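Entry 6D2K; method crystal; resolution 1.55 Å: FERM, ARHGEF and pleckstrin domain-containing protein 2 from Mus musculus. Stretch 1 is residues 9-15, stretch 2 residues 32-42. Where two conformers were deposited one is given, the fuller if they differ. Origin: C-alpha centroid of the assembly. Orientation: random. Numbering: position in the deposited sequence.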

ATOM      1  N   ARG A   9      -0.951  21.542  13.096  1.00 21.18           N
ATOM      2  CA  ARG A   9      -0.812  20.291  13.835  1.00 25.65           C
ATOM      3  C   ARG A   9      -1.272  19.174  12.925  1.00 23.79           C
ATOM      4  O   ARG A   9      -2.403  19.180  12.453  1.00 26.86           O
ATOM      5  CB  ARG A   9      -1.688  20.311  15.088  1.00 31.43           C
ATOM      6  CG  ARG A   9      -1.639  19.029  15.918  1.00 34.18           C
ATOM      7  CD  ARG A   9      -0.244  18.799  16.462  1.00 35.54           C
ATOM      8  NE  ARG A   9      -0.201  18.753  17.923  1.00 40.58           N
ATOM      9  CZ  ARG A   9      -0.074  19.816  18.711  1.00 41.60           C
ATOM     10  NH1 ARG A   9       0.008  21.032  18.189  1.00 43.81           N
ATOM     11  NH2 ARG A   9      -0.035  19.663  20.031  1.00 47.45           N
ATOM     12  N   ILE A  10      -0.390  18.224  12.652  1.00 21.18           N
ATOM     13  CA  ILE A  10      -0.745  17.134  11.771  1.00 17.21           C
ATOM     14  C   ILE A  10      -0.705  15.822  12.547  1.00 17.06           C
ATOM     15  O   ILE A  10       0.280  15.530  13.204  1.00 18.81           O
ATOM     16  CB  ILE A  10       0.215  17.080  10.569  1.00 20.51           C
ATOM     17  CG1 ILE A  10       0.125  18.399   9.793  1.00 21.54           C
ATOM     18  CG2 ILE A  10      -0.120  15.907   9.664  1.00 18.66           C
ATOM     19  CD1 ILE A  10       1.024  18.483   8.592  1.00 24.75           C
ATOM     20  N   ARG A  11      -1.792  15.054  12.500  1.00 16.93           N
ATOM     21  CA  ARG A  11      -1.815  13.744  13.139  0.50 17.96           C
ATOM     22  C   ARG A  11      -1.330  12.691  12.151  1.00 17.08           C
ATOM     23  O   ARG A  11      -1.849  12.595  11.037  1.00 16.71           O
ATOM     24  CB  ARG A  11      -3.228  13.409  13.615  1.00 21.53           C
ATOM     25  CG  ARG A  11      -3.760  14.362  14.687  1.00 30.99           C
ATOM     26  CD  ARG A  11      -5.195  14.038  15.096  1.00 27.34           C
ATOM     27  NE  ARG A  11      -5.326  12.722  15.718  1.00 34.88           N
ATOM     28  CZ  ARG A  11      -4.924  12.431  16.954  1.00 39.52           C
ATOM     29  NH1 ARG A  11      -4.349  13.363  17.705  1.00 39.06           N
ATOM     30  NH2 ARG A  11      -5.091  11.206  17.438  1.00 40.55           N
ATOM     31  N   VAL A  12      -0.327  11.914  12.550  1.00 15.43           N
ATOM     32  CA  VAL A  12       0.168  10.856  11.672  1.00 15.74           C
ATOM     33  C   VAL A  12      -0.136   9.505  12.283  1.00 14.94           C
ATOM     34  O   VAL A  12       0.381   9.174  13.345  1.00 19.20           O
ATOM     35  CB  VAL A  12       1.670  10.998  11.363  1.00 15.73           C
ATOM     36  CG1 VAL A  12       2.160   9.790  10.546  1.00 16.95           C
ATOM     37  CG2 VAL A  12       1.913  12.285  10.588  1.00 17.43           C
ATOM     38  N   LYS A  13      -1.011   8.750  11.628  1.00 16.14           N
ATOM     39  CA  LYS A  13      -1.359   7.416  12.096  1.00 17.17           C
ATOM     40  C   LYS A  13      -0.301   6.450  11.595  1.00 18.51           C
ATOM     41  O   LYS A  13      -0.100   6.318  10.400  1.00 16.86           O
ATOM     42  CB  LYS A  13      -2.748   7.010  11.601  1.00 19.17           C
ATOM     43  CG  LYS A  13      -3.233   5.673  12.161  1.00 30.13           C
ATOM     44  CD  LYS A  13      -4.659   5.362  11.709  1.00 37.21           C
ATOM     45  CE  LYS A  13      -5.240   4.177  12.481  1.00 39.07           C
ATOM     46  NZ  LYS A  13      -5.368   4.470  13.938  1.00 46.69           N
ATOM     47  N   LEU A  14       0.378   5.781  12.524  1.00 14.44           N
ATOM     48  CA  LEU A  14       1.494   4.902  12.193  1.00 17.92           C
ATOM     49  C   LEU A  14       0.974   3.505  11.891  1.00 17.29           C
ATOM     50  O   LEU A  14      -0.213   3.250  12.030  1.00 17.92           O
ATOM     51  CB  LEU A  14       2.501   4.897  13.344  1.00 22.92           C
ATOM     52  CG  LEU A  14       3.082   6.289  13.636  1.00 22.08           C
ATOM     53  CD1 LEU A  14       3.940   6.296  14.883  1.00 26.84           C
ATOM     54  CD2 LEU A  14       3.872   6.805  12.437  1.00 20.93           C
ATOM     55  N   LEU A  15       1.858   2.607  11.455  1.00 16.57           N
ATOM     56  CA  LEU A  15       1.428   1.285  10.998  1.00 18.80           C
ATOM     57  C   LEU A  15       0.971   0.367  12.146  1.00 23.11           C
ATOM     58  O   LEU A  15       0.223  -0.588  11.926  1.00 24.55           O
ATOM     59  CB  LEU A  15       2.527   0.619  10.168  1.00 15.86           C
ATOM     60  CG  LEU A  15       2.471   0.951   8.672  1.00 14.05           C
ATOM     61  CD1 LEU A  15       3.775   0.580   7.976  1.00 15.47           C
ATOM     62  CD2 LEU A  15       1.275   0.247   8.021  1.00 13.36           C
TER
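Stretch 2, residues 32-42: VLLTQVWKHLN

Stretch 2 is a helix through most of its length, laid across the strand of residues 9-13 at a signed crossing angle of -50°, both running in broadly the same N-to-C sense. The axes come no closer than 11.4 Å, a spacing that leaves room for one layer of mainly aliphatic side chains and no backbone contact. No hydrogen bond crosses the gap; the helix keeps its own i to i+4 backbone bonds, such as Val37 N to Leu33 O at 3.0 Å and Leu41 N to Val37 O at 3.0 Å.

The strand's alternation sets the pattern, and Leu14, just past its end, keeps it. Ile10, Val12 and Leu14 turn their CA-to-CB bonds toward the helix, while Arg9, Arg11 and Lys13 stay out of reach. The helix answers with Leu33, Val37 and Leu41, which recur every four residues, and with His40 three after Val37, so that all four share one face. Leu33, with chi1 t and chi2 p, forks over the strand: its CD2 meets Ile10 CD1 at 4.0 Å, and its CD1 reaches Val12 CG2 at 4.5 Å. The leucine thus straddles two successive inward strand residues.

One turn on, Val12 is the bump: its CG2 sits in the notch between Leu33 CD1 and Val37 CG2, 4.3 Å from the latter, with both valines t. Here the backbones draw together, with Val12 CA 8.3 Å from Val37 CA against 9.0 Å between Ile10 CA and Leu33 CA. Past the strand, Leu14 fills the space beside the last helical turn, its m,t side chain placing CD1 4.1 Å from Leu41 CD2 and 4.0 Å from His40 NE2, oblique to the imidazole. Asn42 then takes positive phi and leaves the helical path. The rule is modest: short valines where the backbones approach, longer leucines and isoleucine to bridge the wider spaces; the two sides together bury 251 Å², a share of it from His40.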

ATOM      1  N   VAL A  32       9.626  17.852   4.379  1.00 24.41           N
ATOM      2  CA  VAL A  32       9.878  18.246   5.764  1.00 23.97           C
ATOM      3  C   VAL A  32       9.139  17.348   6.768  1.00 25.85           C
ATOM      4  O   VAL A  32       9.705  16.926   7.785  1.00 25.30           O
ATOM      5  CB  VAL A  32       9.521  19.735   5.995  1.00 26.66           C
ATOM      6  CG1 VAL A  32       9.826  20.141   7.421  1.00 31.05           C
ATOM      7  CG2 VAL A  32      10.282  20.607   5.002  1.00 27.90           C
ATOM      8  N   LEU A  33       7.878  17.040   6.471  1.00 20.67           N
ATOM      9  CA  LEU A  33       7.077  16.176   7.323  1.00 20.21           C
ATOM     10  C   LEU A  33       7.544  14.732   7.197  1.00 21.78           C
ATOM     11  O   LEU A  33       7.659  14.027   8.195  1.00 21.96           O
ATOM     12  CB  LEU A  33       5.592  16.277   6.960  1.00 20.07           C
ATOM     13  CG  LEU A  33       4.671  15.310   7.714  1.00 17.97           C
ATOM     14  CD1 LEU A  33       4.765  15.474   9.237  1.00 21.42           C
ATOM     15  CD2 LEU A  33       3.222  15.469   7.233  1.00 18.42           C
ATOM     16  N   LEU A  34       7.793  14.304   5.963  1.00 20.60           N
ATOM     17  CA  LEU A  34       8.265  12.947   5.704  1.00 20.69           C
ATOM     18  C   LEU A  34       9.524  12.672   6.532  1.00 23.50           C
ATOM     19  O   LEU A  34       9.597  11.682   7.252  1.00 21.49           O
ATOM     20  CB  LEU A  34       8.528  12.745   4.210  1.00 19.58           C
ATOM     21  CG  LEU A  34       7.316  12.796   3.266  1.00 18.94           C
ATOM     22  CD1 LEU A  34       7.732  12.957   1.819  1.00 25.68           C
ATOM     23  CD2 LEU A  34       6.433  11.558   3.431  1.00 20.23           C
ATOM     24  N   THR A  35      10.493  13.577   6.454  1.00 23.67           N
ATOM     25  CA  THR A  35      11.738  13.431   7.213  1.00 24.81           C
ATOM     26  C   THR A  35      11.556  13.445   8.740  1.00 27.70           C
ATOM     27  O   THR A  35      12.232  12.699   9.451  1.00 23.79           O
ATOM     28  CB  THR A  35      12.782  14.480   6.775  1.00 23.26           C
ATOM     29  OG1 THR A  35      13.165  14.232   5.413  1.00 26.67           O
ATOM     30  CG2 THR A  35      14.016  14.409   7.663  1.00 26.26           C
ATOM     31  N   GLN A  36      10.651  14.275   9.255  1.00 25.70           N
ATOM     32  CA  GLN A  36      10.364  14.238  10.684  1.00 24.60           C
ATOM     33  C   GLN A  36       9.814  12.866  11.068  1.00 29.29           C
ATOM     34  O   GLN A  36      10.145  12.329  12.123  1.00 27.36           O
ATOM     35  CB  GLN A  36       9.398  15.357  11.110  1.00 28.70           C
ATOM     36  CG  GLN A  36      10.006  16.757  11.033  1.00 29.17           C
ATOM     37  CD  GLN A  36       9.154  17.825  11.719  1.00 37.45           C
ATOM     38  OE1 GLN A  36       8.169  17.519  12.393  1.00 37.33           O
ATOM     39  NE2 GLN A  36       9.541  19.085  11.551  1.00 36.90           N
ATOM     40  N   VAL A  37       8.989  12.290  10.197  1.00 22.81           N
ATOM     41  CA  VAL A  37       8.422  10.981  10.486  1.00 21.78           C
ATOM     42  C   VAL A  37       9.493   9.903  10.436  1.00 20.78           C
ATOM     43  O   VAL A  37       9.532   9.040  11.309  1.00 25.26           O
ATOM     44  CB  VAL A  37       7.273  10.611   9.536  1.00 21.71           C
ATOM     45  CG1 VAL A  37       6.827   9.180   9.808  1.00 22.74           C
ATOM     46  CG2 VAL A  37       6.114  11.582   9.719  1.00 19.34           C
ATOM     47  N   TRP A  38      10.354   9.957   9.423  1.00 22.77           N
ATOM     48  CA  TRP A  38      11.425   8.966   9.298  1.00 25.26           C
ATOM     49  C   TRP A  38      12.358   9.028  10.510  1.00 28.09           C
ATOM     50  O   TRP A  38      12.904   8.014  10.935  1.00 24.62           O
ATOM     51  CB  TRP A  38      12.246   9.169   8.022  1.00 22.70           C
ATOM     52  CG  TRP A  38      11.478   9.199   6.705  1.00 20.27           C
ATOM     53  CD1 TRP A  38      11.906   9.738   5.534  1.00 23.36           C
ATOM     54  CD2 TRP A  38      10.159   8.683   6.449  1.00 22.56           C
ATOM     55  NE1 TRP A  38      10.951   9.590   4.561  1.00 23.26           N
ATOM     56  CE2 TRP A  38       9.869   8.947   5.097  1.00 19.90           C
ATOM     57  CE3 TRP A  38       9.203   8.025   7.229  1.00 22.77           C
ATOM     58  CZ2 TRP A  38       8.654   8.576   4.503  1.00 18.15           C
ATOM     59  CZ3 TRP A  38       7.992   7.658   6.635  1.00 20.28           C
ATOM     60  CH2 TRP A  38       7.739   7.932   5.288  1.00 18.52           C
ATOM     61  N   LYS A  39      12.540  10.226  11.057  1.00 28.92           N
ATOM     62  CA  LYS A  39      13.380  10.414  12.239  1.00 28.36           C
ATOM     63  C   LYS A  39      12.715   9.874  13.491  1.00 28.71           C
ATOM     64  O   LYS A  39      13.347   9.188  14.294  1.00 33.95           O
ATOM     65  CB  LYS A  39      13.692  11.894  12.447  1.00 32.73           C
ATOM     66  CG  LYS A  39      14.784  12.443  11.561  1.00 34.43           C
ATOM     67  CD  LYS A  39      15.506  13.604  12.254  1.00 42.19           C
ATOM     68  CE  LYS A  39      14.700  14.173  13.426  1.00 43.88           C
ATOM     69  NZ  LYS A  39      14.825  13.359  14.679  1.00 50.61           N
ATOM     70  N   HIS A  40      11.443  10.207  13.672  1.00 29.48           N
ATOM     71  CA  HIS A  40      10.691   9.694  14.798  1.00 30.74           C
ATOM     72  C   HIS A  40      10.776   8.170  14.827  1.00 30.94           C
ATOM     73  O   HIS A  40      10.862   7.573  15.896  1.00 30.02           O
ATOM     74  CB  HIS A  40       9.231  10.147  14.736  1.00 26.78           C
ATOM     75  CG  HIS A  40       8.352   9.454  15.724  1.00 26.87           C
ATOM     76  ND1 HIS A  40       8.310   9.805  17.056  1.00 30.49           N
ATOM     77  CD2 HIS A  40       7.499   8.412  15.583  1.00 24.53           C
ATOM     78  CE1 HIS A  40       7.462   9.017  17.690  1.00 32.50           C
ATOM     79  NE2 HIS A  40       6.953   8.166  16.821  1.00 32.55           N
ATOM     80  N   LEU A  41      10.772   7.553  13.644  1.00 25.12           N
ATOM     81  CA  LEU A  41      10.752   6.093  13.541  1.00 28.44           C
ATOM     82  C   LEU A  41      12.136   5.473  13.446  1.00 27.04           C
ATOM     83  O   LEU A  41      12.287   4.261  13.616  1.00 27.90           O
ATOM     84  CB  LEU A  41       9.933   5.642  12.322  1.00 24.61           C
ATOM     85  CG  LEU A  41       8.443   5.988  12.375  1.00 24.33           C
ATOM     86  CD1 LEU A  41       7.734   5.564  11.080  1.00 20.36           C
ATOM     87  CD2 LEU A  41       7.774   5.375  13.597  1.00 24.72           C
ATOM     88  N   ASN A  42      13.136   6.295  13.155  1.00 24.39           N
ATOM     89  CA  ASN A  42      14.453   5.789  12.820  1.00 27.43           C
ATOM     90  C   ASN A  42      14.329   4.774  11.688  1.00 29.50           C
ATOM     91  O   ASN A  42      14.816   3.643  11.778  1.00 23.40           O
ATOM     92  CB  ASN A  42      15.122   5.189  14.058  1.00 27.46           C
ATOM     93  CG  ASN A  42      15.398   6.235  15.124  1.00 31.10           C
ATOM     94  OD1 ASN A  42      15.997   7.272  14.842  1.00 29.96           O
ATOM     95  ND2 ASN A  42      14.958   5.970  16.350  1.00 27.24           N
TER